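Local coordinates for ABC transporter substrate-binding protein (Vibrio cholerae, PDB 3LKV), which probably serves as the periplasmic substrate-binding protein of an ABC transporter and holds a bound phenylalanine in the crystal, at residues A[90-95]-A[255-260]; A[160-165]-A[170-175]; A[63-66]-A[72-75]. All blocks are in the same frame, centred on the assembly; numbering follows the deposited sequence.

Contact 1: A[90-95]-A[255-260]; sequences TIPIVF and AAILEG
Ile257, near the end of helix 243-258, reaches Pro92 and Val94 with two different branches. It gives the contact most of its buried surface. Its CG2 methyl lies against the flank of the proline ring. Ile257 CG2 is 3.6 Å from Pro92 CB and equally close to CG of that ring, so the methyl rests on the CB-CG edge. The longer branch goes to Val94. CG1 of Ile257 stands anti to the carbonyl carbon (chi1 -69°), and the chain then runs on extended to CD1. This sends CD1 outward from the helix and leaves CG2, the shorter branch, on the proline. Ile257 CD1 comes to 3.5 Å from Val94 CG2, a little closer than usual van der Waals contact. Val94 turns that methyl to the isoleucine by placing its other methyl, CG1, anti to the backbone N (176°). The Val94 CG2 and Ile257 CD1 methyls meet nearly head on.

The contact is wholly apolar and buried. Val72 of the adjacent strand adds to the bed under Ile257. Thr250, Tyr253 and Val254, earlier in the same helix, pack on Val94. Just past Ile257 the helix ends in a Schellman motif. Gly260, at positive phi, is its C-prime residue, and Gly260 N bonds Ile257 O at 2.9 Å. Between strand 93-98 and this helix, the chain builds most of the other sheet before it returns. Such a return helix, packed on the parallel sheet of the first lobe, fits the two-lobed type I periplasmic binding protein fold.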
# COMPACT_ATOMS: atom_id res chain seq x y z
N THR A 90 -13.97 24.25 -7.58
CA THR A 90 -13.90 24.72 -6.20
C THR A 90 -13.09 23.81 -5.28
O THR A 90 -12.47 24.26 -4.31
CB THR A 90 -15.30 24.73 -5.62
OG1 THR A 90 -15.89 23.46 -5.89
CG2 THR A 90 -16.17 25.82 -6.28
N ILE A 91 -13.16 22.50 -5.48
CA ILE A 91 -12.29 21.60 -4.71
C ILE A 91 -10.87 21.83 -5.18
O ILE A 91 -10.58 21.82 -6.37
CB ILE A 91 -12.68 20.11 -4.85
CG1 ILE A 91 -14.18 19.93 -4.49
CG2 ILE A 91 -11.80 19.27 -3.97
CD1 ILE A 91 -14.62 18.46 -4.59
N PRO A 92 -9.94 22.09 -4.25
CA PRO A 92 -8.56 22.24 -4.67
C PRO A 92 -8.03 21.07 -5.47
O PRO A 92 -8.20 19.89 -5.06
CB PRO A 92 -7.80 22.37 -3.33
CG PRO A 92 -8.84 22.83 -2.39
CD PRO A 92 -10.06 22.10 -2.78
N ILE A 93 -7.36 21.40 -6.58
CA ILE A 93 -6.69 20.46 -7.46
C ILE A 93 -5.21 20.81 -7.47
O ILE A 93 -4.82 21.94 -7.77
CB ILE A 93 -7.18 20.55 -8.89
CG1 ILE A 93 -8.67 20.15 -8.95
CG2 ILE A 93 -6.33 19.66 -9.78
CD1 ILE A 93 -9.44 20.57 -10.20
N VAL A 94 -4.38 19.82 -7.16
CA VAL A 94 -2.94 19.94 -7.31
C VAL A 94 -2.54 18.98 -8.40
O VAL A 94 -2.69 17.77 -8.25
CB VAL A 94 -2.23 19.51 -6.06
CG1 VAL A 94 -0.73 19.57 -6.30
CG2 VAL A 94 -2.69 20.41 -4.85
N PHE A 95 -2.08 19.49 -9.51
CA PHE A 95 -1.63 18.59 -10.55
C PHE A 95 -0.16 18.40 -10.34
O PHE A 95 0.52 19.19 -9.65
CB PHE A 95 -1.89 19.14 -11.96
CG PHE A 95 -1.28 20.51 -12.21
CD1 PHE A 95 0.07 20.64 -12.46
CD2 PHE A 95 -2.05 21.63 -12.20
CE1 PHE A 95 0.63 21.86 -12.71
CE2 PHE A 95 -1.51 22.89 -12.45
CZ PHE A 95 -0.17 22.99 -12.70
N ALA A 255 -0.18 19.68 1.59
CA ALA A 255 -0.22 20.04 3.02
C ALA A 255 -0.59 21.51 3.20
O ALA A 255 -1.37 21.84 4.10
CB ALA A 255 1.07 19.71 3.78
N ALA A 256 -0.05 22.39 2.35
CA ALA A 256 -0.33 23.81 2.51
C ALA A 256 -1.83 24.03 2.29
O ALA A 256 -2.47 24.76 3.02
CB ALA A 256 0.53 24.67 1.53
N ILE A 257 -2.42 23.32 1.35
CA ILE A 257 -3.84 23.52 1.08
C ILE A 257 -4.68 23.01 2.25
O ILE A 257 -5.66 23.63 2.68
CB ILE A 257 -4.25 22.84 -0.25
CG1 ILE A 257 -3.61 23.64 -1.39
CG2 ILE A 257 -5.79 22.74 -0.42
CD1 ILE A 257 -3.63 23.02 -2.78
N LEU A 258 -4.29 21.86 2.77
CA LEU A 258 -5.02 21.25 3.87
C LEU A 258 -5.02 22.19 5.08
O LEU A 258 -5.94 22.18 5.85
CB LEU A 258 -4.39 19.89 4.25
CG LEU A 258 -4.70 18.72 3.29
CD1 LEU A 258 -3.89 17.52 3.66
CD2 LEU A 258 -6.18 18.35 3.29
N GLU A 259 -3.99 22.99 5.21
CA GLU A 259 -3.85 23.93 6.28
C GLU A 259 -4.48 25.28 6.00
O GLU A 259 -4.27 26.22 6.72
CB GLU A 259 -2.34 24.09 6.61
CG GLU A 259 -1.87 22.86 7.39
CD GLU A 259 -0.38 22.52 7.22
OE1 GLU A 259 0.43 23.46 6.93
OE2 GLU A 259 -0.08 21.29 7.41
N GLY A 260 -5.29 25.36 4.96
CA GLY A 260 -6.05 26.53 4.71
C GLY A 260 -5.51 27.48 3.66
O GLY A 260 -6.04 28.57 3.54

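Contact 2: A[160-165]-A[170-175]; sequences LLKLSA and IKLVEA
The beta-alpha-beta unit made of strand 142-147, helix 152-167 and strand 171-176 closes here, with Leu172 of the strand set against Leu161, Lys162 and Ala165 of the helix. Leu172 packs on all three. Its CG lies 3.7 Å from Ala165 CB. Its CD1 methyl touches the aliphatic part of lysine, 3.7 Å from Lys162 CG. Both Leu172 methyls, CD1 and CD2, lie 4.0 Å from Leu161 CG, and CD2 also touches Leu161 CD2. Helix and strand run roughly antiparallel, at 148° between the segments. Strand 171-176 is an outermost strand of the second sheet within the chain and is bonded to strand 142-147, as in a Rossmann-like lobe.

The tight turn between helix and strand is pinned by one backbone bond. Ile170 N donates to Ala165 O at 2.9 Å and nearly straight (169°), but from above the carbonyl plane. Toward solvent the lysine chain bends at its last torsion (chi4 -86°), and this brings its ammonium group to the carboxylate. Lys162 NZ forms a salt bridge with both oxygens on their syn sides, 2.8 Å from Glu174 OE1. The approach to OE2 is still shorter, and its exact length is doubtful.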
# COMPACT_ATOMS: atom_id res chain seq x y z
N LEU A 160 8.06 22.32 -29.09
CA LEU A 160 9.43 22.61 -28.68
C LEU A 160 10.43 21.80 -29.51
O LEU A 160 11.52 22.29 -29.84
CB LEU A 160 9.65 22.33 -27.20
CG LEU A 160 8.97 23.32 -26.24
CD1 LEU A 160 9.02 22.71 -24.82
CD2 LEU A 160 9.62 24.74 -26.25
N LEU A 161 10.09 20.55 -29.80
CA LEU A 161 11.00 19.72 -30.54
C LEU A 161 11.16 20.28 -31.99
O LEU A 161 12.29 20.34 -32.49
CB LEU A 161 10.53 18.28 -30.52
CG LEU A 161 11.41 17.25 -31.23
CD1 LEU A 161 12.83 17.23 -30.69
CD2 LEU A 161 10.75 15.87 -31.11
N LYS A 162 10.06 20.73 -32.61
CA LYS A 162 10.09 21.24 -33.99
C LYS A 162 10.96 22.49 -34.14
O LYS A 162 11.73 22.59 -35.09
CB LYS A 162 8.68 21.51 -34.54
CG LYS A 162 7.85 20.20 -34.92
CD LYS A 162 6.35 20.54 -35.33
CE LYS A 162 5.32 19.36 -35.21
NZ LYS A 162 5.21 18.41 -36.43
N LEU A 163 10.85 23.41 -33.18
CA LEU A 163 11.73 24.58 -33.15
C LEU A 163 13.19 24.20 -32.92
O LEU A 163 14.10 24.76 -33.52
CB LEU A 163 11.28 25.59 -32.08
CG LEU A 163 9.87 26.24 -32.25
CD1 LEU A 163 9.49 27.12 -30.99
CD2 LEU A 163 9.65 27.05 -33.60
N SER A 164 13.45 23.26 -32.03
CA SER A 164 14.83 22.92 -31.75
C SER A 164 15.49 22.05 -32.85
O SER A 164 16.69 22.22 -33.14
CB SER A 164 14.94 22.26 -30.38
OG SER A 164 16.26 21.80 -30.25
N ALA A 165 14.73 21.15 -33.46
CA ALA A 165 15.24 20.37 -34.62
C ALA A 165 15.65 21.31 -35.75
O ALA A 165 16.78 21.22 -36.25
CB ALA A 165 14.20 19.41 -35.12
N ILE A 170 18.30 19.58 -38.04
CA ILE A 170 17.96 18.17 -37.92
C ILE A 170 16.53 17.97 -38.41
O ILE A 170 15.61 18.67 -38.00
CB ILE A 170 18.11 17.69 -36.44
CG1 ILE A 170 19.59 17.66 -36.06
CG2 ILE A 170 17.50 16.32 -36.21
CD1 ILE A 170 19.79 17.58 -34.56
N LYS A 171 16.37 17.00 -39.29
CA LYS A 171 15.10 16.62 -39.82
C LYS A 171 14.34 15.79 -38.76
O LYS A 171 14.95 14.98 -38.06
CB LYS A 171 15.37 15.80 -41.08
CG LYS A 171 14.15 15.20 -41.78
CD LYS A 171 14.56 14.35 -43.03
CE LYS A 171 13.37 14.07 -43.97
NZ LYS A 171 12.46 12.98 -43.52
N LEU A 172 13.05 16.05 -38.60
CA LEU A 172 12.15 15.29 -37.71
C LEU A 172 11.35 14.31 -38.51
O LEU A 172 10.74 14.70 -39.42
CB LEU A 172 11.14 16.20 -37.01
CG LEU A 172 11.60 16.85 -35.73
CD1 LEU A 172 10.40 17.57 -35.04
CD2 LEU A 172 12.22 15.77 -34.82
N VAL A 173 11.33 13.06 -38.12
CA VAL A 173 10.47 12.08 -38.73
C VAL A 173 9.41 11.67 -37.71
O VAL A 173 9.75 11.12 -36.68
CB VAL A 173 11.25 10.85 -39.11
CG1 VAL A 173 10.32 9.84 -39.79
CG2 VAL A 173 12.41 11.23 -40.05
N GLU A 174 8.15 11.93 -38.00
CA GLU A 174 7.08 11.81 -37.01
C GLU A 174 6.04 10.76 -37.32
O GLU A 174 5.68 10.59 -38.48
CB GLU A 174 6.30 13.11 -36.95
CG GLU A 174 7.14 14.37 -36.91
CD GLU A 174 6.30 15.68 -36.89
OE1 GLU A 174 5.05 15.66 -36.63
OE2 GLU A 174 6.95 16.73 -37.13
N ALA A 175 5.52 10.09 -36.30
CA ALA A 175 4.36 9.26 -36.48
C ALA A 175 3.48 9.35 -35.23
O ALA A 175 3.99 9.53 -34.12
CB ALA A 175 4.76 7.88 -36.74

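Contact 3: A[63-66]-A[72-75]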
# COMPACT_ATOMS: atom_id res chain seq x y z
N ARG A 63 -15.43 12.43 -11.90
CA ARG A 63 -16.80 12.60 -11.42
C ARG A 63 -17.05 11.83 -10.11
O ARG A 63 -17.73 12.32 -9.23
CB ARG A 63 -17.84 12.15 -12.46
CG ARG A 63 -17.71 12.96 -13.78
CD ARG A 63 -18.59 12.36 -14.88
NE ARG A 63 -18.58 13.24 -16.03
CZ ARG A 63 -19.00 12.93 -17.24
NH1 ARG A 63 -19.49 11.74 -17.50
NH2 ARG A 63 -18.92 13.83 -18.21
N GLN A 64 -16.51 10.63 -10.00
CA GLN A 64 -16.72 9.81 -8.79
C GLN A 64 -16.02 10.48 -7.64
O GLN A 64 -16.60 10.62 -6.58
CB GLN A 64 -16.08 8.44 -8.98
CG GLN A 64 -16.43 7.44 -7.87
CD GLN A 64 -16.40 6.01 -8.43
OE1 GLN A 64 -15.46 5.60 -9.16
NE2 GLN A 64 -17.45 5.26 -8.14
N PHE A 65 -14.77 10.90 -7.87
CA PHE A 65 -14.00 11.52 -6.79
C PHE A 65 -14.64 12.82 -6.34
O PHE A 65 -14.75 13.09 -5.13
CB PHE A 65 -12.55 11.83 -7.21
CG PHE A 65 -11.59 10.68 -7.09
CD1 PHE A 65 -11.85 9.57 -6.32
CD2 PHE A 65 -10.37 10.76 -7.72
CE1 PHE A 65 -10.92 8.51 -6.23
CE2 PHE A 65 -9.44 9.73 -7.59
CZ PHE A 65 -9.73 8.62 -6.86
N VAL A 66 -15.08 13.65 -7.29
CA VAL A 66 -15.73 14.89 -6.88
C VAL A 66 -16.98 14.64 -6.02
O VAL A 66 -17.24 15.37 -5.13
CB VAL A 66 -16.06 15.82 -8.07
CG1 VAL A 66 -17.07 16.93 -7.61
CG2 VAL A 66 -14.74 16.40 -8.62
N VAL A 72 -8.63 17.41 -1.01
CA VAL A 72 -7.75 17.80 -2.09
C VAL A 72 -7.74 16.72 -3.15
O VAL A 72 -7.72 15.52 -2.83
CB VAL A 72 -6.25 18.05 -1.62
CG1 VAL A 72 -5.40 18.49 -2.79
CG2 VAL A 72 -6.20 19.12 -0.52
N LEU A 73 -7.79 17.16 -4.40
CA LEU A 73 -7.71 16.25 -5.54
C LEU A 73 -6.32 16.39 -6.15
O LEU A 73 -5.82 17.51 -6.25
CB LEU A 73 -8.76 16.57 -6.57
CG LEU A 73 -10.21 16.33 -6.20
CD1 LEU A 73 -11.10 17.31 -7.02
CD2 LEU A 73 -10.58 14.87 -6.48
N VAL A 74 -5.70 15.27 -6.50
CA VAL A 74 -4.36 15.30 -7.08
C VAL A 74 -4.46 14.65 -8.45
O VAL A 74 -4.97 13.50 -8.58
CB VAL A 74 -3.33 14.54 -6.21
CG1 VAL A 74 -2.00 14.47 -6.97
CG2 VAL A 74 -3.14 15.23 -4.84
N GLY A 75 -4.07 15.38 -9.48
CA GLY A 75 -4.08 14.82 -10.82
C GLY A 75 -2.66 14.57 -11.26
O GLY A 75 -1.88 15.53 -11.52
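Leu73 N probably donates a hydrogen bond to Pro92 O, while the Leu73 side chain packs on Phe65 and Val66. Leu73 O in turn probably accepts one from Val94 N. These bonds fix strand 72-76 beside strand 93-98. The contact itself belongs to a beta-alpha-beta crossover. Strand 44-50 leads into helix 55-66, which leads into strand 72-76, and strand 9-15 lies between the two strands in the parallel sheet. Across the helix and strand the chemistry is purely apolar.

Leu73 is the strand residue that carries the contact. It points from the strand toward the helix. Its first torsion (chi1 -68°) puts CG beside the backbone N and so sets where the two methyls fall. One prong, CD2, meets the root of the phenylalanine: Leu73 CD2 is 3.7 Å from Phe65 CB. The Phe65 side chain also touches Ala12 and Ser14 of strand 9-15. It lies about 4 Å from the side chain of Asp47, which with Glu45 binds a zinc ion. One residue earlier on the helix, Gln64 OE1 bonds Thr8 OG1 of the second subunit, so this helix also touches the second subunit of the assembly. The Leu73 and Val66 side chains cross at about a right angle. Here the fit is looser, with Leu73 CD1 4.1 Å from Val66 CG2.

How the contacts relate
Contacts 1 and 3 are buried and belong to the same parallel sheet. Strands 93-98 and 72-76 are neighbours in it, and the two contacts meet through probable main-chain hydrogen bonds. They cover opposite faces: helix 55-66 lies over the side of Leu73, while helix 243-258 lies over the side of Val72 and Val74. Both are held by carbon packing alone. Contact 2 sits in the other lobe, its centre about 38 Å from that of contact 1 and 36 Å from that of contact 3. It is only partly buried. There the apolar packing is joined by a main-chain bond at the turn and a charged pair nearer the surface.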